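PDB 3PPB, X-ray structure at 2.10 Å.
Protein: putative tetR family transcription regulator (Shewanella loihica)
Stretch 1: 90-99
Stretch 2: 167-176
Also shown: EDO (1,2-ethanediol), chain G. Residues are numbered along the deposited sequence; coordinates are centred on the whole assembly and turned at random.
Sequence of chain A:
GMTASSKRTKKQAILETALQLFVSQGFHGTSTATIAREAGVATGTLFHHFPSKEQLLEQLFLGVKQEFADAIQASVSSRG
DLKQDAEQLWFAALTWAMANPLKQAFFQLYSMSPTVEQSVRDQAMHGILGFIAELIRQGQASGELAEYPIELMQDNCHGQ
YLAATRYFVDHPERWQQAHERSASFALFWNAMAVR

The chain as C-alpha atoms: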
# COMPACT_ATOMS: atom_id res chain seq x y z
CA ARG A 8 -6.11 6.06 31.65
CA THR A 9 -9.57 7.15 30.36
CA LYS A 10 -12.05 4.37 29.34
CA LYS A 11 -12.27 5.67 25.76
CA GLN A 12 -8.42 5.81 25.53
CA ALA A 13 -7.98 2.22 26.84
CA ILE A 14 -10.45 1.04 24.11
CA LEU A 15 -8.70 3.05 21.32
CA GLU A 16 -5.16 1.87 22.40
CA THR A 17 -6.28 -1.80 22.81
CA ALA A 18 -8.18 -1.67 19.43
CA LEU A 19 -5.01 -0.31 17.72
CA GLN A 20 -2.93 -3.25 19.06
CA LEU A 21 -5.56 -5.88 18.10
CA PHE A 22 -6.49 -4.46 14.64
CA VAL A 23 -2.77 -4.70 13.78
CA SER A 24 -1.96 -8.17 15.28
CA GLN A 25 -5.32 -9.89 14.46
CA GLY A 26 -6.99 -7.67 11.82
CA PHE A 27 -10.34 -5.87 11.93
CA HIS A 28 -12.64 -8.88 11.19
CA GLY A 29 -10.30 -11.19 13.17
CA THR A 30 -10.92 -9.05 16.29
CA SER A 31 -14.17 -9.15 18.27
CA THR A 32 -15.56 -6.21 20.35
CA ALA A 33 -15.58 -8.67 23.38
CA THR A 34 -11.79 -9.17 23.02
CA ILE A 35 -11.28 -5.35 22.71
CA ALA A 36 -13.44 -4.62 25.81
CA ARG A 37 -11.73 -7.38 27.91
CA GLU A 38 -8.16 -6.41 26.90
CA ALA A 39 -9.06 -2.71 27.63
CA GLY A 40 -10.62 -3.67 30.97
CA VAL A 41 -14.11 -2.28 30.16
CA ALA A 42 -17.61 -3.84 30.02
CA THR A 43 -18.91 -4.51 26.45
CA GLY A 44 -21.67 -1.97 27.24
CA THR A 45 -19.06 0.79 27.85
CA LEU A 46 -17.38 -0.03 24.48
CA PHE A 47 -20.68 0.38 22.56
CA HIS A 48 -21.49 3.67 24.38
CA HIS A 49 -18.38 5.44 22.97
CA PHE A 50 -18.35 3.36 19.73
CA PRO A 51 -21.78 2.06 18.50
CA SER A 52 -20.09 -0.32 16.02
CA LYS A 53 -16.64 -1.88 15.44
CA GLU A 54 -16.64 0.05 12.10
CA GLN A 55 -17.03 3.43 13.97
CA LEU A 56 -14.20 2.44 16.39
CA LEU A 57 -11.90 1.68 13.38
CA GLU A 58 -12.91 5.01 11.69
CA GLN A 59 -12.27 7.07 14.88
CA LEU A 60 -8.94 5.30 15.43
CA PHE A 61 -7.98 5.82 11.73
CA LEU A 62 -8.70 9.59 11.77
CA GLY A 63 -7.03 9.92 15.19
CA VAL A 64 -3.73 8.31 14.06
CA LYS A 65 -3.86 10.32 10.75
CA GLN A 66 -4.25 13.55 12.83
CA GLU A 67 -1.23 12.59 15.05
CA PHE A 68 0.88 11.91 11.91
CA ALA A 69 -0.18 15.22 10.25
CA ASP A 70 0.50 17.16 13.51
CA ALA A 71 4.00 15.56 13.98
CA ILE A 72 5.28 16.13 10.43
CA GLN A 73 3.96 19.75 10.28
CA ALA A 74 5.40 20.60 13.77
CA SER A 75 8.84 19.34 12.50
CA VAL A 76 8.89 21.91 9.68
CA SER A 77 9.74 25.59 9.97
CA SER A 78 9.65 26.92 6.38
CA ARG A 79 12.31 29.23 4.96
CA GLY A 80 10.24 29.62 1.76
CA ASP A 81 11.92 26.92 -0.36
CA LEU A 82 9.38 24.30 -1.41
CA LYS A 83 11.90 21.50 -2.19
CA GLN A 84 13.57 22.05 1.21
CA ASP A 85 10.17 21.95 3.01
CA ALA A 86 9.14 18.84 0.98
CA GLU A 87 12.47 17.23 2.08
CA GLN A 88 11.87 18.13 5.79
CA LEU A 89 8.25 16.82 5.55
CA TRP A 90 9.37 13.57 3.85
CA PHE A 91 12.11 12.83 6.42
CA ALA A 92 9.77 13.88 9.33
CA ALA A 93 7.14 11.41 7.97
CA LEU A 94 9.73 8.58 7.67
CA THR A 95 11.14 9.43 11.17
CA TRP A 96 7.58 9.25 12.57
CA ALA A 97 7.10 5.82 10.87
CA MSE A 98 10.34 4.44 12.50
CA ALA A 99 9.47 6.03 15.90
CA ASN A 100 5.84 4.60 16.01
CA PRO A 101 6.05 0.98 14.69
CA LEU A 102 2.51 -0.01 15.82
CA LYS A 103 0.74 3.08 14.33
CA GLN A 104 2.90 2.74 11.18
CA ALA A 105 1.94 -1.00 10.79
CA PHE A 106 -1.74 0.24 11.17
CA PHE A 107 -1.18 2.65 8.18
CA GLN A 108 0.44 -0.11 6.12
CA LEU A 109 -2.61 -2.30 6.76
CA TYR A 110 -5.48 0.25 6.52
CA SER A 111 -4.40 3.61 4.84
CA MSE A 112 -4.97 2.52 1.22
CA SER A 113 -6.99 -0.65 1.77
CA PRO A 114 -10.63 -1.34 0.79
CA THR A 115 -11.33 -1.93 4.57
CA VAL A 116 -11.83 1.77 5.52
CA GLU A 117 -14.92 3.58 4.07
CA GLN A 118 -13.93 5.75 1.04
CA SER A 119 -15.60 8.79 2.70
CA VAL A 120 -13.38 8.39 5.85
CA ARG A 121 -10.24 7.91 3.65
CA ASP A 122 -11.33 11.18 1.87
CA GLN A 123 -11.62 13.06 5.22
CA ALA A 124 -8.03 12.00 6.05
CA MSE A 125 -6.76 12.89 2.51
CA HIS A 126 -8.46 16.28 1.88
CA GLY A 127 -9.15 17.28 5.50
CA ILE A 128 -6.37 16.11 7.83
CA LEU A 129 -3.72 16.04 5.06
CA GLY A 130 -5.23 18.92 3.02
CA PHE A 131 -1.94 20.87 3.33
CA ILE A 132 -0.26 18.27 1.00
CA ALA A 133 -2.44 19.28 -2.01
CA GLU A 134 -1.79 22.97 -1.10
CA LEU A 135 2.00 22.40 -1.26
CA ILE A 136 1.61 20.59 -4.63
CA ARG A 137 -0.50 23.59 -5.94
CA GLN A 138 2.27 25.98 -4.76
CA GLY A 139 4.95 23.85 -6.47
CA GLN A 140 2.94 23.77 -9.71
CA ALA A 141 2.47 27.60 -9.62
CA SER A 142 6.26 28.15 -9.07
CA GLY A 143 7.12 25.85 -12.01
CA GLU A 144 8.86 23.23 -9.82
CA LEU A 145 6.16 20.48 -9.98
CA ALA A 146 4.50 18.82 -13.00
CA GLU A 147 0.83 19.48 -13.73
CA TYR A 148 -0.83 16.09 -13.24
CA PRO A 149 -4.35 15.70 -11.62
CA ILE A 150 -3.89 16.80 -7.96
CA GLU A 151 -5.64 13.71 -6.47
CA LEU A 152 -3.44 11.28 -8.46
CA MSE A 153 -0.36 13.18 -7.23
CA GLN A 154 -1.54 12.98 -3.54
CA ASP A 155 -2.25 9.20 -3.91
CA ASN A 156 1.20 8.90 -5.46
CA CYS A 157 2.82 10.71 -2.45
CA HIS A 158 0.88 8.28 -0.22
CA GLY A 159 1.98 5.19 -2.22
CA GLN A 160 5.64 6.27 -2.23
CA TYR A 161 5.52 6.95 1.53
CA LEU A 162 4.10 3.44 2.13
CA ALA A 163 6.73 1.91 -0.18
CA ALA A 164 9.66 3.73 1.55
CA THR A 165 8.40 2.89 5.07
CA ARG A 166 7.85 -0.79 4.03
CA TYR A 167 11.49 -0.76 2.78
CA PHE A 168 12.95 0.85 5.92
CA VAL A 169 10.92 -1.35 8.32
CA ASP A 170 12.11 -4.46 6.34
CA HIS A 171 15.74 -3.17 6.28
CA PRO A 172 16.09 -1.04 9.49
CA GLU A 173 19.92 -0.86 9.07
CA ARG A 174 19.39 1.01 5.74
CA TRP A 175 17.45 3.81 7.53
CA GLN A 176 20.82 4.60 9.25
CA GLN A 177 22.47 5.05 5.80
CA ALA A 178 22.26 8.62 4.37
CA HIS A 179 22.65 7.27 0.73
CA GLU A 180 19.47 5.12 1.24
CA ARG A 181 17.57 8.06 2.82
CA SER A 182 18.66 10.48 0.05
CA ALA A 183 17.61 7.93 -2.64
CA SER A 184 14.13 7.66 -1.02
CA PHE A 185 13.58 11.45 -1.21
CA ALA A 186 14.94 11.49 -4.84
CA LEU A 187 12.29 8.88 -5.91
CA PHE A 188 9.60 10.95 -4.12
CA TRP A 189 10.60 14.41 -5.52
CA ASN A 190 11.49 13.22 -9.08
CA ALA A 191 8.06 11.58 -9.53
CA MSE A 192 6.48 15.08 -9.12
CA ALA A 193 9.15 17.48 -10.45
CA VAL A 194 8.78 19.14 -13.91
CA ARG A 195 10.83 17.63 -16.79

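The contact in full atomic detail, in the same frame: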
# COMPACT_ATOMS: atom_id res chain seq x y z
N TRP A 90 9.12 14.96 4.22
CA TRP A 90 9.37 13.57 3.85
C TRP A 90 10.18 12.86 4.95
O TRP A 90 9.78 11.79 5.40
CB TRP A 90 10.10 13.53 2.51
CG TRP A 90 10.53 12.17 2.09
CD1 TRP A 90 11.79 11.65 2.15
CD2 TRP A 90 9.69 11.13 1.57
NE1 TRP A 90 11.79 10.38 1.63
CE2 TRP A 90 10.51 10.03 1.28
CE3 TRP A 90 8.30 11.02 1.33
CZ2 TRP A 90 10.01 8.84 0.74
CZ3 TRP A 90 7.81 9.85 0.79
CH2 TRP A 90 8.66 8.78 0.49
N PHE A 91 11.29 13.47 5.40
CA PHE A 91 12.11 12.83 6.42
C PHE A 91 11.42 12.86 7.80
O PHE A 91 11.60 11.91 8.55
CB PHE A 91 13.55 13.35 6.44
CG PHE A 91 14.32 12.89 5.21
CD1 PHE A 91 14.44 11.53 4.91
CD2 PHE A 91 14.91 13.81 4.35
CE1 PHE A 91 15.11 11.11 3.75
CE2 PHE A 91 15.62 13.38 3.22
CZ PHE A 91 15.72 12.03 2.92
N ALA A 92 10.57 13.87 8.08
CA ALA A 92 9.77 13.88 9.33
C ALA A 92 8.74 12.75 9.32
O ALA A 92 8.49 12.14 10.36
CB ALA A 92 9.06 15.21 9.51
N ALA A 93 8.14 12.48 8.14
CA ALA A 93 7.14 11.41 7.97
C ALA A 93 7.81 10.04 8.19
O ALA A 93 7.29 9.21 8.93
CB ALA A 93 6.50 11.49 6.58
N LEU A 94 8.98 9.83 7.56
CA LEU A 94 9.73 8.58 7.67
C LEU A 94 10.25 8.40 9.10
O LEU A 94 10.17 7.29 9.61
CB LEU A 94 10.87 8.53 6.62
CG LEU A 94 10.56 7.78 5.29
CD1 LEU A 94 9.27 8.25 4.64
CD2 LEU A 94 11.68 7.99 4.27
N THR A 95 10.68 9.50 9.78
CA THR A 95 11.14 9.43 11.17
C THR A 95 9.98 9.01 12.06
O THR A 95 10.16 8.15 12.92
CB THR A 95 11.74 10.77 11.61
OG1 THR A 95 12.84 11.08 10.76
CG2 THR A 95 12.20 10.78 13.08
N TRP A 96 8.79 9.58 11.81
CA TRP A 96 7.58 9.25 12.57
C TRP A 96 7.27 7.77 12.43
O TRP A 96 6.98 7.11 13.43
CB TRP A 96 6.40 10.13 12.14
CG TRP A 96 5.13 9.83 12.89
CD1 TRP A 96 4.65 10.48 13.99
CD2 TRP A 96 4.17 8.80 12.59
NE1 TRP A 96 3.46 9.93 14.39
CE2 TRP A 96 3.15 8.88 13.56
CE3 TRP A 96 4.08 7.81 11.59
CZ2 TRP A 96 2.03 8.03 13.54
CZ3 TRP A 96 3.00 6.94 11.61
CH2 TRP A 96 2.00 7.05 12.58
N ALA A 97 7.35 7.23 11.19
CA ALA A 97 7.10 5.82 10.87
C ALA A 97 8.04 4.88 11.66
O ALA A 97 7.60 3.84 12.14
CB ALA A 97 7.27 5.58 9.38
N MSE A 98 9.34 5.24 11.78
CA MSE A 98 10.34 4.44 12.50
C MSE A 98 10.14 4.59 14.01
O MSE A 98 10.39 3.64 14.75
CB MSE A 98 11.77 4.85 12.12
CG MSE A 98 12.08 4.69 10.61
SE MSE A 98 11.72 2.88 9.87
CE MSE A 98 13.27 1.88 10.70
N ALA A 99 9.69 5.77 14.48
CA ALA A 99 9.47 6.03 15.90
C ALA A 99 8.16 5.41 16.45
O ALA A 99 8.07 5.21 17.65
CB ALA A 99 9.46 7.53 16.16
N TYR A 167 10.06 -0.54 3.03
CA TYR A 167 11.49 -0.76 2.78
C TYR A 167 12.32 -0.57 4.05
O TYR A 167 13.13 -1.43 4.39
CB TYR A 167 11.97 0.20 1.67
CG TYR A 167 13.42 0.04 1.27
CD1 TYR A 167 13.83 -1.02 0.46
CD2 TYR A 167 14.39 0.93 1.71
CE1 TYR A 167 15.16 -1.17 0.09
CE2 TYR A 167 15.72 0.78 1.36
CZ TYR A 167 16.10 -0.25 0.51
OH TYR A 167 17.41 -0.39 0.11
N PHE A 168 12.14 0.57 4.76
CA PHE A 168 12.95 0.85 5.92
C PHE A 168 12.56 0.01 7.13
O PHE A 168 13.43 -0.26 7.94
CB PHE A 168 12.97 2.34 6.25
CG PHE A 168 13.77 3.14 5.23
CD1 PHE A 168 15.13 2.90 5.04
CD2 PHE A 168 13.17 4.16 4.50
CE1 PHE A 168 15.87 3.64 4.11
CE2 PHE A 168 13.91 4.90 3.54
CZ PHE A 168 15.26 4.64 3.37
N VAL A 169 11.31 -0.47 7.21
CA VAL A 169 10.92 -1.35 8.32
C VAL A 169 11.51 -2.75 8.03
O VAL A 169 11.97 -3.42 8.96
CB VAL A 169 9.38 -1.37 8.54
CG1 VAL A 169 8.96 -2.53 9.46
CG2 VAL A 169 8.90 -0.02 9.08
N ASP A 170 11.53 -3.16 6.74
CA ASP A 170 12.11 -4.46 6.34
C ASP A 170 13.63 -4.47 6.48
O ASP A 170 14.22 -5.52 6.72
CB ASP A 170 11.76 -4.79 4.87
CG ASP A 170 10.32 -5.15 4.56
OD1 ASP A 170 9.52 -5.32 5.52
OD2 ASP A 170 9.98 -5.26 3.35
N HIS A 171 14.27 -3.31 6.24
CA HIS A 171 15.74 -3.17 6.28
C HIS A 171 16.07 -1.99 7.23
O HIS A 171 16.47 -0.92 6.76
CB HIS A 171 16.28 -2.91 4.86
CG HIS A 171 15.77 -3.87 3.84
ND1 HIS A 171 16.23 -5.18 3.78
CD2 HIS A 171 14.81 -3.70 2.90
CE1 HIS A 171 15.54 -5.76 2.81
NE2 HIS A 171 14.69 -4.90 2.23
N PRO A 172 15.89 -2.17 8.56
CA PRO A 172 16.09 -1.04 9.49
C PRO A 172 17.52 -0.48 9.50
O PRO A 172 17.68 0.71 9.75
CB PRO A 172 15.69 -1.61 10.86
CG PRO A 172 15.74 -3.08 10.70
CD PRO A 172 15.42 -3.38 9.28
N GLU A 173 18.53 -1.30 9.15
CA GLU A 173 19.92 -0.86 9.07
C GLU A 173 20.11 0.17 7.93
O GLU A 173 20.98 1.03 8.02
CB GLU A 173 20.88 -2.06 8.92
CG GLU A 173 20.99 -2.67 7.51
CD GLU A 173 19.88 -3.56 6.97
OE1 GLU A 173 18.92 -3.85 7.71
OE2 GLU A 173 20.01 -4.00 5.81
N ARG A 174 19.28 0.10 6.88
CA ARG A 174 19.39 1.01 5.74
C ARG A 174 18.88 2.40 6.07
O ARG A 174 19.33 3.37 5.47
CB ARG A 174 18.69 0.44 4.51
CG ARG A 174 19.37 -0.86 4.09
CD ARG A 174 18.89 -1.36 2.76
NE ARG A 174 19.21 -2.78 2.62
CZ ARG A 174 18.99 -3.50 1.53
NH1 ARG A 174 18.45 -2.94 0.45
NH2 ARG A 174 19.31 -4.79 1.50
N TRP A 175 17.99 2.52 7.08
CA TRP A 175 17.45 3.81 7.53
C TRP A 175 18.58 4.64 8.17
O TRP A 175 18.51 5.86 8.19
CB TRP A 175 16.26 3.60 8.50
CG TRP A 175 15.78 4.86 9.19
CD1 TRP A 175 15.87 5.13 10.53
CD2 TRP A 175 15.19 6.02 8.58
NE1 TRP A 175 15.35 6.39 10.79
CE2 TRP A 175 14.96 6.97 9.60
CE3 TRP A 175 14.88 6.38 7.25
CZ2 TRP A 175 14.44 8.25 9.34
CZ3 TRP A 175 14.34 7.63 7.00
CH2 TRP A 175 14.11 8.55 8.04
N GLN A 176 19.64 3.97 8.64
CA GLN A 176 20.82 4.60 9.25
C GLN A 176 21.82 5.06 8.19
O GLN A 176 22.82 5.69 8.53
CB GLN A 176 21.53 3.62 10.22
CG GLN A 176 20.68 3.16 11.41
CD GLN A 176 20.09 4.29 12.24
OE1 GLN A 176 20.75 5.29 12.55
NE2 GLN A 176 18.81 4.16 12.57
C1 EDO G . 2.87 10.55 17.77
O1 EDO G . 1.79 9.82 17.17
C2 EDO G . 2.88 11.97 17.21
O2 EDO G . 4.02 12.69 17.70

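Segments distant in sequence are often joined mainly by apolar packing, with hydrogen bonds kept within each segment or made elsewhere, and this putative TetR-family regulator offers a compact example. No hydrogen bond or salt bridge links the two stretches, which together bury 384 Å². Most of that area belongs to two residues, Met-98 and Trp-175, whose CA-to-CB bonds each point toward the opposing stretch.

The aromatic interaction between them is the centrepiece. Met-98, present as selenomethionine, places CG 3.7 Å from the centroid of the five-membered ring of Trp-175 and only 7° off the ring normal, a CH-pi contact over one face. Met-98 SE lies farther out, 4.8 Å from the centroid of the Trp-175 five-membered ring, in an oblique position, so the methylene makes the closer approach to the ring.

Apolar packing extends outward from this pair. With all three chi angles in m, the Met-98 side chain also reaches the end of the helix in the second stretch: SE lies 3.9 Å from CB of Phe-168 and 4.1 Å from CG2 of Val-169, while CE is 4.2 Å from CB of Pro-172, just beyond that helix. One turn earlier, Leu-94 bridges two aromatic residues, its CB 3.5 Å from CH2 of Trp-175 and its CD2 3.9 Å from CE2 of Phe-168. Phe-91 adds a looser contact, CD1 to CH2 of Trp-175 at 4.3 Å.

The polar bonds among these residues run within each stretch. Thr-95 OG1 approaches the edge of the indole, 3.5 Å from CZ2 of Trp-175, yet donates its hydrogen bond to Phe-91 O at 2.7 Å, within its own helix. In the second stretch, Arg-174 NH1 donates to Tyr-167 OH at 2.8 Å, and Arg-174 NE forms a salt bridge with Glu-173 OE2 at 3.5 Å. Between the stretches the contacts are mostly apolar.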